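Local coordinates for partner of xrn-2 protein 1 (Caenorhabditis elegans, PDB 5FIR) that stabilises the exoribonuclease XRN-2, enhances its accumulation and activity, and so contributes to microRNA turnover, at residues Ala28-Tyr37 with Lys66-Ile74. Sequence-based numbering, arbitrary orientation.
Sequences AFMLAHYDDY and KIRTMGAGI
The imidazole of H33 carries the methyl CE of selenomethionine M70 on one face, a CH-pi contact over the face. A32 CB lies on the opposite face. At the edge, in the ring plane, sits the carbonyl oxygen of M70. H33 NE2 donates to this M70 O at 3.2 Å, and the N-H...O angle is 156°. The donor stands above the carbonyl plane. One residue thus meets the ring twice, with its methyl on a face and its backbone at the edge. The M70 chain runs out nearly straight and then bends at its last torsion (chi3 82°), which swings CE in between H33 and Y37. Its selenium also makes oblique Met-aromatic contacts with F29 and Y37. H33 CD2 covers one face of the F29 ring over its centre. In F29, CG is turned away from the backbone N, which carries CE2 and CZ across to helix 61-71. CE2 meets M70 CB at 3.6 Å, and CZ meets I67 CD1 at 4.0 Å. The F29 ring also stacks with F49 of helix 39-55. At the C-terminal end of helix 61-71 a type II turn from G71 to I74 brings I74 back to helix 20-33, where its CG2 touches A28 CB. The two helix segments cross at 86°, with axes 11.3 Å apart. The contact joins two helices of the XTBD, the domain needed for binding XRN-2. Its chemistry is mostly apolar and aromatic, with a single hydrogen bond across it. That bond and the methyl on the face probably limit rotation of the H33 ring.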
ATOM      1  N   ALA B  28      17.744  21.432 -23.386  1.00 75.87           N
ATOM      2  CA  ALA B  28      18.858  22.367 -23.502  1.00 82.51           C
ATOM      3  C   ALA B  28      20.046  21.968 -22.627  1.00 89.67           C
ATOM      4  O   ALA B  28      21.206  22.176 -23.007  1.00 95.36           O
ATOM      5  CB  ALA B  28      18.375  23.772 -23.162  1.00 75.88           C
ATOM      6  N   PHE B  29      19.783  21.437 -21.432  1.00 86.46           N
ATOM      7  CA  PHE B  29      20.878  20.970 -20.595  1.00 83.27           C
ATOM      8  C   PHE B  29      21.570  19.769 -21.221  1.00 89.43           C
ATOM      9  O   PHE B  29      22.807  19.693 -21.237  1.00 97.33           O
ATOM     10  CB  PHE B  29      20.362  20.644 -19.196  1.00 75.69           C
ATOM     11  CG  PHE B  29      21.438  20.288 -18.217  1.00 76.75           C
ATOM     12  CD1 PHE B  29      22.084  19.062 -18.284  1.00 82.42           C
ATOM     13  CD2 PHE B  29      21.791  21.159 -17.221  1.00 76.39           C
ATOM     14  CE1 PHE B  29      23.066  18.730 -17.385  1.00 86.59           C
ATOM     15  CE2 PHE B  29      22.772  20.825 -16.312  1.00 82.97           C
ATOM     16  CZ  PHE B  29      23.411  19.611 -16.394  1.00 85.22           C
HETATM   17  N   MSE B  30      20.801  18.817 -21.723  1.00 85.57           N
HETATM   18  CA  MSE B  30      21.398  17.653 -22.327  1.00 86.16           C
HETATM   19  C   MSE B  30      22.180  18.070 -23.560  1.00 85.50           C
HETATM   20  O   MSE B  30      23.240  17.506 -23.829  1.00 91.08           O
HETATM   21  CB  MSE B  30      20.336  16.619 -22.667  1.00 94.08           C
HETATM   22  CG  MSE B  30      19.484  16.279 -21.493  1.00106.33           C
HETATM   23 SE   MSE B  30      18.544  14.595 -21.625  1.00130.87          SE
HETATM   24  CE  MSE B  30      20.008  13.293 -21.528  1.00125.09           C
ATOM     25  N   LEU B  31      21.679  19.075 -24.294  1.00 79.87           N
ATOM     26  CA  LEU B  31      22.379  19.508 -25.507  1.00 87.98           C
ATOM     27  C   LEU B  31      23.659  20.265 -25.194  1.00 94.17           C
ATOM     28  O   LEU B  31      24.640  20.151 -25.938  1.00101.01           O
ATOM     29  CB  LEU B  31      21.479  20.372 -26.391  1.00 85.47           C
ATOM     30  CG  LEU B  31      20.364  19.640 -27.143  1.00 85.18           C
ATOM     31  CD1 LEU B  31      19.285  20.589 -27.663  1.00 81.21           C
ATOM     32  CD2 LEU B  31      20.963  18.799 -28.273  1.00 84.60           C
ATOM     33  N   ALA B  32      23.668  21.042 -24.107  1.00 90.49           N
ATOM     34  CA  ALA B  32      24.848  21.820 -23.748  1.00 88.43           C
ATOM     35  C   ALA B  32      26.018  20.959 -23.271  1.00 91.56           C
ATOM     36  O   ALA B  32      27.174  21.368 -23.412  1.00 89.34           O
ATOM     37  CB  ALA B  32      24.477  22.837 -22.663  1.00 83.59           C
ATOM     38  N   HIS B  33      25.765  19.743 -22.784  1.00 95.46           N
ATOM     39  CA  HIS B  33      26.829  18.929 -22.217  1.00 93.09           C
ATOM     40  C   HIS B  33      26.935  17.549 -22.851  1.00 93.92           C
ATOM     41  O   HIS B  33      27.789  16.762 -22.438  1.00 93.11           O
ATOM     42  CB  HIS B  33      26.627  18.781 -20.709  1.00 88.93           C
ATOM     43  CG  HIS B  33      26.498  20.083 -19.973  1.00 90.83           C
ATOM     44  ND1 HIS B  33      27.587  20.869 -19.657  1.00 81.24           N
ATOM     45  CD2 HIS B  33      25.419  20.709 -19.444  1.00 83.50           C
ATOM     46  CE1 HIS B  33      27.182  21.928 -18.978  1.00 80.56           C
ATOM     47  NE2 HIS B  33      25.872  21.855 -18.834  1.00 77.97           N
ATOM     48  N   TYR B  34      26.155  17.282 -23.899  1.00 98.44           N
ATOM     49  CA  TYR B  34      26.162  15.996 -24.590  1.00 99.74           C
ATOM     50  C   TYR B  34      27.558  15.436 -24.847  1.00 97.70           C
ATOM     51  O   TYR B  34      27.850  14.282 -24.522  1.00 96.61           O
ATOM     52  CB  TYR B  34      25.406  16.153 -25.914  1.00106.42           C
ATOM     53  CG  TYR B  34      25.220  14.852 -26.642  1.00115.83           C
ATOM     54  CD1 TYR B  34      24.274  13.930 -26.220  1.00118.96           C
ATOM     55  CD2 TYR B  34      26.012  14.530 -27.735  1.00121.42           C
ATOM     56  CE1 TYR B  34      24.114  12.727 -26.874  1.00123.16           C
ATOM     57  CE2 TYR B  34      25.858  13.336 -28.399  1.00127.09           C
ATOM     58  CZ  TYR B  34      24.908  12.435 -27.964  1.00129.14           C
ATOM     59  OH  TYR B  34      24.745  11.237 -28.621  1.00135.06           O
ATOM     60  N   ASP B  35      28.450  16.244 -25.377  1.00101.60           N
ATOM     61  CA  ASP B  35      29.745  15.717 -25.765  1.00108.82           C
ATOM     62  C   ASP B  35      30.709  15.595 -24.601  1.00108.82           C
ATOM     63  O   ASP B  35      31.910  15.454 -24.833  1.00117.44           O
ATOM     64  CB  ASP B  35      30.349  16.606 -26.858  1.00115.61           C
ATOM     65  CG  ASP B  35      29.381  16.855 -27.994  1.00118.92           C
ATOM     66  OD1 ASP B  35      28.634  15.915 -28.319  1.00122.04           O
ATOM     67  OD2 ASP B  35      29.356  17.974 -28.561  1.00117.66           O
ATOM     68  N   ASP B  36      30.236  15.590 -23.361  1.00 99.65           N
ATOM     69  CA  ASP B  36      31.149  15.590 -22.229  1.00101.00           C
ATOM     70  C   ASP B  36      30.896  14.492 -21.206  1.00107.99           C
ATOM     71  O   ASP B  36      31.710  14.331 -20.288  1.00108.59           O
ATOM     72  CB  ASP B  36      31.133  16.968 -21.546  1.00 96.28           C
ATOM     73  CG  ASP B  36      31.612  18.102 -22.484  1.00102.08           C
ATOM     74  OD1 ASP B  36      32.804  18.104 -22.868  1.00104.52           O
ATOM     75  OD2 ASP B  36      30.792  18.964 -22.884  1.00100.30           O
ATOM     76  N   TYR B  37      29.800  13.744 -21.316  1.00112.43           N
ATOM     77  CA  TYR B  37      29.485  12.704 -20.355  1.00115.75           C
ATOM     78  C   TYR B  37      28.825  11.558 -21.109  1.00114.23           C
ATOM     79  O   TYR B  37      28.075  11.800 -22.069  1.00112.54           O
ATOM     80  CB  TYR B  37      28.546  13.210 -19.253  1.00119.10           C
ATOM     81  CG  TYR B  37      29.129  14.325 -18.425  1.00120.95           C
ATOM     82  CD1 TYR B  37      28.971  15.644 -18.810  1.00119.99           C
ATOM     83  CD2 TYR B  37      29.836  14.058 -17.257  1.00123.36           C
ATOM     84  CE1 TYR B  37      29.506  16.667 -18.072  1.00121.79           C
ATOM     85  CE2 TYR B  37      30.374  15.085 -16.500  1.00124.82           C
ATOM     86  CZ  TYR B  37      30.201  16.391 -16.916  1.00124.20           C
ATOM     87  OH  TYR B  37      30.725  17.435 -16.185  1.00125.00           O
ATOM     88  N   LYS B  66      28.078  22.045  -8.669  1.00 90.13           N
ATOM     89  CA  LYS B  66      28.246  21.507 -10.013  1.00 85.69           C
ATOM     90  C   LYS B  66      27.033  21.831 -10.874  1.00 83.45           C
ATOM     91  O   LYS B  66      27.170  22.225 -12.036  1.00 77.79           O
ATOM     92  CB  LYS B  66      28.463  19.989  -9.954  1.00 78.74           C
ATOM     93  CG  LYS B  66      28.858  19.338 -11.285  1.00 80.12           C
ATOM     94  CD  LYS B  66      29.037  17.837 -11.143  1.00 76.50           C
ATOM     95  CE  LYS B  66      29.657  17.157 -12.371  1.00 78.31           C
ATOM     96  NZ  LYS B  66      31.114  17.427 -12.561  1.00 81.85           N
ATOM     97  N   ILE B  67      25.831  21.636 -10.327  1.00 84.13           N
ATOM     98  CA  ILE B  67      24.620  21.896 -11.096  1.00 87.25           C
ATOM     99  C   ILE B  67      24.342  23.390 -11.254  1.00 95.79           C
ATOM    100  O   ILE B  67      23.675  23.804 -12.213  1.00 96.72           O
ATOM    101  CB  ILE B  67      23.460  21.115 -10.473  1.00 81.55           C
ATOM    102  CG1 ILE B  67      23.607  19.683 -10.941  1.00 83.45           C
ATOM    103  CG2 ILE B  67      22.138  21.610 -10.950  1.00 85.51           C
ATOM    104  CD1 ILE B  67      23.776  19.596 -12.439  1.00 84.22           C
ATOM    105  N   ARG B  68      24.838  24.226 -10.340  1.00 97.52           N
ATOM    106  CA  ARG B  68      24.786  25.664 -10.579  1.00 97.55           C
ATOM    107  C   ARG B  68      25.609  26.020 -11.806  1.00 96.76           C
ATOM    108  O   ARG B  68      25.123  26.687 -12.727  1.00101.31           O
ATOM    109  CB  ARG B  68      25.284  26.437  -9.358  1.00103.38           C
ATOM    110  CG  ARG B  68      24.886  27.899  -9.362  1.00109.59           C
ATOM    111  CD  ARG B  68      25.556  28.689  -8.245  1.00120.82           C
ATOM    112  NE  ARG B  68      26.593  29.615  -8.722  1.00131.52           N
ATOM    113  CZ  ARG B  68      27.902  29.378  -8.642  1.00139.32           C
ATOM    114  NH1 ARG B  68      28.331  28.234  -8.106  1.00141.20           N
ATOM    115  NH2 ARG B  68      28.783  30.276  -9.092  1.00140.40           N
ATOM    116  N   THR B  69      26.851  25.535 -11.848  1.00 91.37           N
ATOM    117  CA  THR B  69      27.747  25.817 -12.965  1.00 88.58           C
ATOM    118  C   THR B  69      27.200  25.279 -14.285  1.00 88.57           C
ATOM    119  O   THR B  69      27.174  25.990 -15.297  1.00 87.74           O
ATOM    120  CB  THR B  69      29.119  25.217 -12.673  1.00 83.72           C
ATOM    121  OG1 THR B  69      29.669  25.847 -11.512  1.00 85.65           O
ATOM    122  CG2 THR B  69      30.051  25.421 -13.840  1.00 86.94           C
HETATM  123  N   MSE B  70      26.776  24.019 -14.299  1.00 90.66           N
HETATM  124  CA  MSE B  70      26.307  23.394 -15.527  1.00 95.54           C
HETATM  125  C   MSE B  70      25.028  24.062 -15.963  1.00 94.04           C
HETATM  126  O   MSE B  70      24.868  24.416 -17.126  1.00104.66           O
HETATM  127  CB  MSE B  70      26.083  21.895 -15.338  1.00104.11           C
HETATM  128  CG  MSE B  70      27.305  21.128 -14.834  1.00110.65           C
HETATM  129 SE   MSE B  70      27.183  19.211 -15.121  1.00112.12          SE
HETATM  130  CE  MSE B  70      27.746  19.139 -16.954  1.00113.48           C
ATOM    131  N   GLY B  71      24.128  24.265 -15.010  1.00 85.81           N
ATOM    132  CA  GLY B  71      22.854  24.891 -15.320  1.00 86.54           C
ATOM    133  C   GLY B  71      22.934  26.362 -15.692  1.00 83.94           C
ATOM    134  O   GLY B  71      21.958  26.894 -16.237  1.00 82.05           O
ATOM    135  N   ALA B  72      24.064  27.017 -15.435  1.00 78.20           N
ATOM    136  CA  ALA B  72      24.163  28.449 -15.677  1.00 84.41           C
ATOM    137  C   ALA B  72      23.898  28.761 -17.134  1.00 87.68           C
ATOM    138  O   ALA B  72      24.495  28.157 -18.032  1.00 91.95           O
ATOM    139  CB  ALA B  72      25.539  28.974 -15.277  1.00 83.93           C
ATOM    140  N   GLY B  73      22.954  29.664 -17.367  1.00 87.25           N
ATOM    141  CA  GLY B  73      22.724  30.142 -18.702  1.00 84.25           C
ATOM    142  C   GLY B  73      21.724  29.366 -19.507  1.00 82.16           C
ATOM    143  O   GLY B  73      21.491  29.703 -20.659  1.00 97.59           O
ATOM    144  N   ILE B  74      21.127  28.329 -18.961  1.00 90.17           N
ATOM    145  CA  ILE B  74      20.194  27.565 -19.772  1.00 85.51           C
ATOM    146  C   ILE B  74      18.797  28.151 -19.590  1.00 85.57           C
ATOM    147  O   ILE B  74      17.793  27.456 -19.639  1.00 88.16           O
ATOM    148  CB  ILE B  74      20.344  26.076 -19.425  1.00 84.02           C
ATOM    149  CG1 ILE B  74      21.776  25.682 -19.789  1.00 82.64           C
ATOM    150  CG2 ILE B  74      19.514  25.223 -20.293  1.00 84.23           C
ATOM    151  CD1 ILE B  74      22.476  24.816 -18.843  1.00 75.72           C
TER